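Side-chain contact in extracellular protein containing a SCP domain (Bacillus anthracis, PDB 4IFA), which is of unknown function but is an extracellular protein that joins a CAP-associated N-terminal region to an SCP domain of the cysteine-rich secretory protein family: residues A89-F94 and I224-N229. Sequence-based numbering, arbitrary orientation.
Sequences AQYVQF and IFDLTN
The hydroxyl of Tyr91, just ahead of strand 92-97, is gripped by Gln93 and by a water that bridges to Asp226 on helix 210-234. Tyr91 OH donates to Gln93 OE1 at 2.6 Å, approaching in the carbonyl plane with a C=O...O angle of 159°. It also accepts from the water, 2.8 Å from Tyr91 OH, whose other hydrogen goes to Asp226 OD2, 2.7 Å from the water oxygen. That carboxylate oxygen takes a further hydrogen bond from Asn85, with Arg71 as a weak, long ion pair. Both the water and Gln93 OE1 lie at the edge of the ring, in its plane. Here the seven-stranded antiparallel sheet of the CAP-associated N-terminal region meets helix 210-234, whose contacting residues fall in the SCP family region. Tyr91 starts toward that helix, and its CG, anti to the backbone N (chi1 -174°), lies beside the carbonyl carbon, which sets the ring against Leu227. Leu227 CD2 sits over one face as a CH-pi contact, 4.0 Å from the Tyr91 ring centroid and nearest Tyr91 CE2 at 3.7 Å. Asp226 CB comes in obliquely at Tyr91 CE1, 4.0 Å away, its carboxylate turned 64° from the ring plane. Leu227 also packs on Val299 and Leu302 of helix 298-306.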
ATOM      1  N   ALA A  89      -3.555   6.063 -13.485  1.00 22.89           N
ATOM      2  CA  ALA A  89      -4.359   4.967 -14.055  1.00 22.13           C
ATOM      3  C   ALA A  89      -3.549   3.696 -14.285  1.00 20.03           C
ATOM      4  O   ALA A  89      -4.106   2.605 -14.480  1.00 20.55           O
ATOM      5  CB  ALA A  89      -4.990   5.413 -15.374  1.00 24.12           C
ATOM      6  N   GLN A  90      -2.213   3.840 -14.307  1.00 20.50           N
ATOM      7  CA  GLN A  90      -1.258   2.741 -14.597  1.00 20.30           C
ATOM      8  C   GLN A  90      -0.336   2.408 -13.403  1.00 19.38           C
ATOM      9  O   GLN A  90       0.700   1.758 -13.534  1.00 20.02           O
ATOM     10  CB  GLN A  90      -0.416   3.071 -15.838  1.00 22.07           C
ATOM     11  CG  GLN A  90      -1.215   3.417 -17.069  1.00 24.83           C
ATOM     12  CD  GLN A  90      -2.020   2.276 -17.632  1.00 26.92           C
ATOM     13  OE1 GLN A  90      -1.765   1.103 -17.358  1.00 31.04           O
ATOM     14  NE2 GLN A  90      -3.010   2.615 -18.456  1.00 33.67           N
ATOM     15  N   TYR A  91      -0.693   2.873 -12.204  1.00 17.76           N
ATOM     16  CA  TYR A  91       0.219   2.776 -11.054  1.00 17.86           C
ATOM     17  C   TYR A  91       0.570   1.367 -10.717  1.00 17.52           C
ATOM     18  O   TYR A  91      -0.307   0.503 -10.513  1.00 18.78           O
ATOM     19  CB  TYR A  91      -0.406   3.452  -9.799  1.00 18.06           C
ATOM     20  CG  TYR A  91       0.512   3.531  -8.602  1.00 17.02           C
ATOM     21  CD1 TYR A  91       1.073   4.727  -8.246  1.00 20.07           C
ATOM     22  CD2 TYR A  91       0.858   2.404  -7.884  1.00 17.48           C
ATOM     23  CE1 TYR A  91       1.975   4.822  -7.185  1.00 21.07           C
ATOM     24  CE2 TYR A  91       1.775   2.463  -6.826  1.00 18.30           C
ATOM     25  CZ  TYR A  91       2.332   3.678  -6.492  1.00 19.26           C
ATOM     26  OH  TYR A  91       3.204   3.783  -5.427  1.00 21.25           O
ATOM     27  N   VAL A  92       1.885   1.113 -10.694  1.00 18.60           N
ATOM     28  CA  VAL A  92       2.427  -0.140 -10.238  1.00 19.11           C
ATOM     29  C   VAL A  92       3.799   0.131  -9.622  1.00 18.73           C
ATOM     30  O   VAL A  92       4.496   1.098  -9.998  1.00 18.95           O
ATOM     31  CB  VAL A  92       2.537  -1.190 -11.364  1.00 20.66           C
ATOM     32  CG1 VAL A  92       3.381  -0.721 -12.499  1.00 23.82           C
ATOM     33  CG2 VAL A  92       3.060  -2.540 -10.833  1.00 21.20           C
ATOM     34  N   GLN A  93       4.134  -0.674  -8.624  1.00 18.47           N
ATOM     35  CA  GLN A  93       5.484  -0.647  -8.036  1.00 19.15           C
ATOM     36  C   GLN A  93       5.950  -2.081  -7.920  1.00 19.63           C
ATOM     37  O   GLN A  93       5.203  -2.989  -7.538  1.00 19.90           O
ATOM     38  CB  GLN A  93       5.478   0.083  -6.681  1.00 19.65           C
ATOM     39  CG  GLN A  93       4.515  -0.471  -5.654  1.00 19.84           C
ATOM     40  CD  GLN A  93       4.446   0.372  -4.374  1.00 20.06           C
ATOM     41  OE1 GLN A  93       4.185   1.571  -4.454  1.00 21.94           O
ATOM     42  NE2 GLN A  93       4.630  -0.250  -3.204  1.00 19.62           N
ATOM     43  N   PHE A  94       7.188  -2.313  -8.350  1.00 19.63           N
ATOM     44  CA  PHE A  94       7.834  -3.646  -8.374  1.00 20.14           C
ATOM     45  C   PHE A  94       8.927  -3.698  -7.331  1.00 21.44           C
ATOM     46  O   PHE A  94       9.648  -2.722  -7.137  1.00 22.45           O
ATOM     47  CB  PHE A  94       8.480  -3.933  -9.737  1.00 20.88           C
ATOM     48  CG  PHE A  94       7.530  -3.996 -10.907  1.00 18.55           C
ATOM     49  CD1 PHE A  94       7.020  -5.219 -11.334  1.00 19.85           C
ATOM     50  CD2 PHE A  94       7.152  -2.851 -11.593  1.00 20.59           C
ATOM     51  CE1 PHE A  94       6.177  -5.312 -12.435  1.00 20.70           C
ATOM     52  CE2 PHE A  94       6.298  -2.932 -12.707  1.00 20.91           C
ATOM     53  CZ  PHE A  94       5.810  -4.162 -13.123  1.00 21.75           C
ATOM     54  N   ILE A 224       2.054   6.182   0.408  1.00 16.74           N
ATOM     55  CA  ILE A 224       0.753   6.490   0.986  1.00 15.99           C
ATOM     56  C   ILE A 224       0.161   7.709   0.286  1.00 16.45           C
ATOM     57  O   ILE A 224      -1.058   7.758   0.035  1.00 16.64           O
ATOM     58  CB  ILE A 224       0.838   6.698   2.529  1.00 16.00           C
ATOM     59  CG1 ILE A 224       1.059   5.355   3.213  1.00 17.13           C
ATOM     60  CG2 ILE A 224      -0.444   7.399   3.065  1.00 17.18           C
ATOM     61  CD1 ILE A 224       1.472   5.475   4.712  1.00 18.45           C
ATOM     62  N   PHE A 225       0.944   8.750   0.080  1.00 16.66           N
ATOM     63  CA  PHE A 225       0.454   9.937  -0.622  1.00 16.89           C
ATOM     64  C   PHE A 225      -0.139   9.650  -1.996  1.00 17.11           C
ATOM     65  O   PHE A 225      -1.300   9.972  -2.274  1.00 17.58           O
ATOM     66  CB  PHE A 225       1.541  11.004  -0.690  1.00 19.13           C
ATOM     67  CG  PHE A 225       1.168  12.191  -1.497  1.00 19.36           C
ATOM     68  CD1 PHE A 225       0.335  13.199  -0.971  1.00 21.93           C
ATOM     69  CD2 PHE A 225       1.612  12.333  -2.794  1.00 20.90           C
ATOM     70  CE1 PHE A 225      -0.026  14.304  -1.743  1.00 21.43           C
ATOM     71  CE2 PHE A 225       1.245  13.443  -3.555  1.00 22.96           C
ATOM     72  CZ  PHE A 225       0.436  14.428  -3.020  1.00 23.45           C
ATOM     73  N   ASP A 226       0.637   9.011  -2.843  1.00 18.25           N
ATOM     74  CA  ASP A 226       0.154   8.711  -4.188  1.00 18.90           C
ATOM     75  C   ASP A 226      -1.063   7.784  -4.170  1.00 18.86           C
ATOM     76  O   ASP A 226      -2.007   7.978  -4.947  1.00 19.01           O
ATOM     77  CB  ASP A 226       1.256   8.054  -5.014  1.00 19.21           C
ATOM     78  CG  ASP A 226       2.332   8.996  -5.433  1.00 22.46           C
ATOM     79  OD1 ASP A 226       2.084  10.206  -5.577  1.00 26.10           O
ATOM     80  OD2 ASP A 226       3.483   8.526  -5.697  1.00 23.12           O
ATOM     81  N   LEU A 227      -1.049   6.766  -3.305  1.00 18.44           N
ATOM     82  CA  LEU A 227      -2.132   5.804  -3.280  1.00 17.12           C
ATOM     83  C   LEU A 227      -3.386   6.438  -2.681  1.00 16.97           C
ATOM     84  O   LEU A 227      -4.489   6.015  -2.991  1.00 17.64           O
ATOM     85  CB  LEU A 227      -1.667   4.536  -2.539  1.00 17.16           C
ATOM     86  CG  LEU A 227      -0.539   3.771  -3.211  1.00 18.03           C
ATOM     87  CD1 LEU A 227      -0.014   2.679  -2.240  1.00 19.89           C
ATOM     88  CD2 LEU A 227      -1.078   3.154  -4.504  1.00 21.94           C
ATOM     89  N   THR A 228      -3.217   7.455  -1.830  1.00 16.10           N
ATOM     90  CA  THR A 228      -4.387   8.212  -1.314  1.00 16.11           C
ATOM     91  C   THR A 228      -4.999   8.973  -2.502  1.00 16.88           C
ATOM     92  O   THR A 228      -6.216   9.041  -2.589  1.00 17.36           O
ATOM     93  CB  THR A 228      -4.008   9.176  -0.170  1.00 16.81           C
ATOM     94  OG1 THR A 228      -3.618   8.376   0.966  1.00 18.06           O
ATOM     95  CG2 THR A 228      -5.192  10.009   0.281  1.00 17.25           C
ATOM     96  N   ASN A 229      -4.186   9.545  -3.380  1.00 17.50           N
ATOM     97  CA  ASN A 229      -4.713  10.253  -4.536  1.00 17.99           C
ATOM     98  C   ASN A 229      -5.410   9.289  -5.520  1.00 19.58           C
ATOM     99  O   ASN A 229      -6.368   9.680  -6.177  1.00 18.81           O
ATOM    100  CB  ASN A 229      -3.697  11.155  -5.193  1.00 19.46           C
ATOM    101  CG  ASN A 229      -3.544  12.463  -4.462  1.00 18.71           C
ATOM    102  OD1 ASN A 229      -4.519  12.950  -3.895  1.00 19.72           O
ATOM    103  ND2 ASN A 229      -2.351  13.050  -4.483  1.00 22.43           N
TER
HETATM  104  O   HOH W   1       4.472   6.222  -4.836  1.00 22.81           O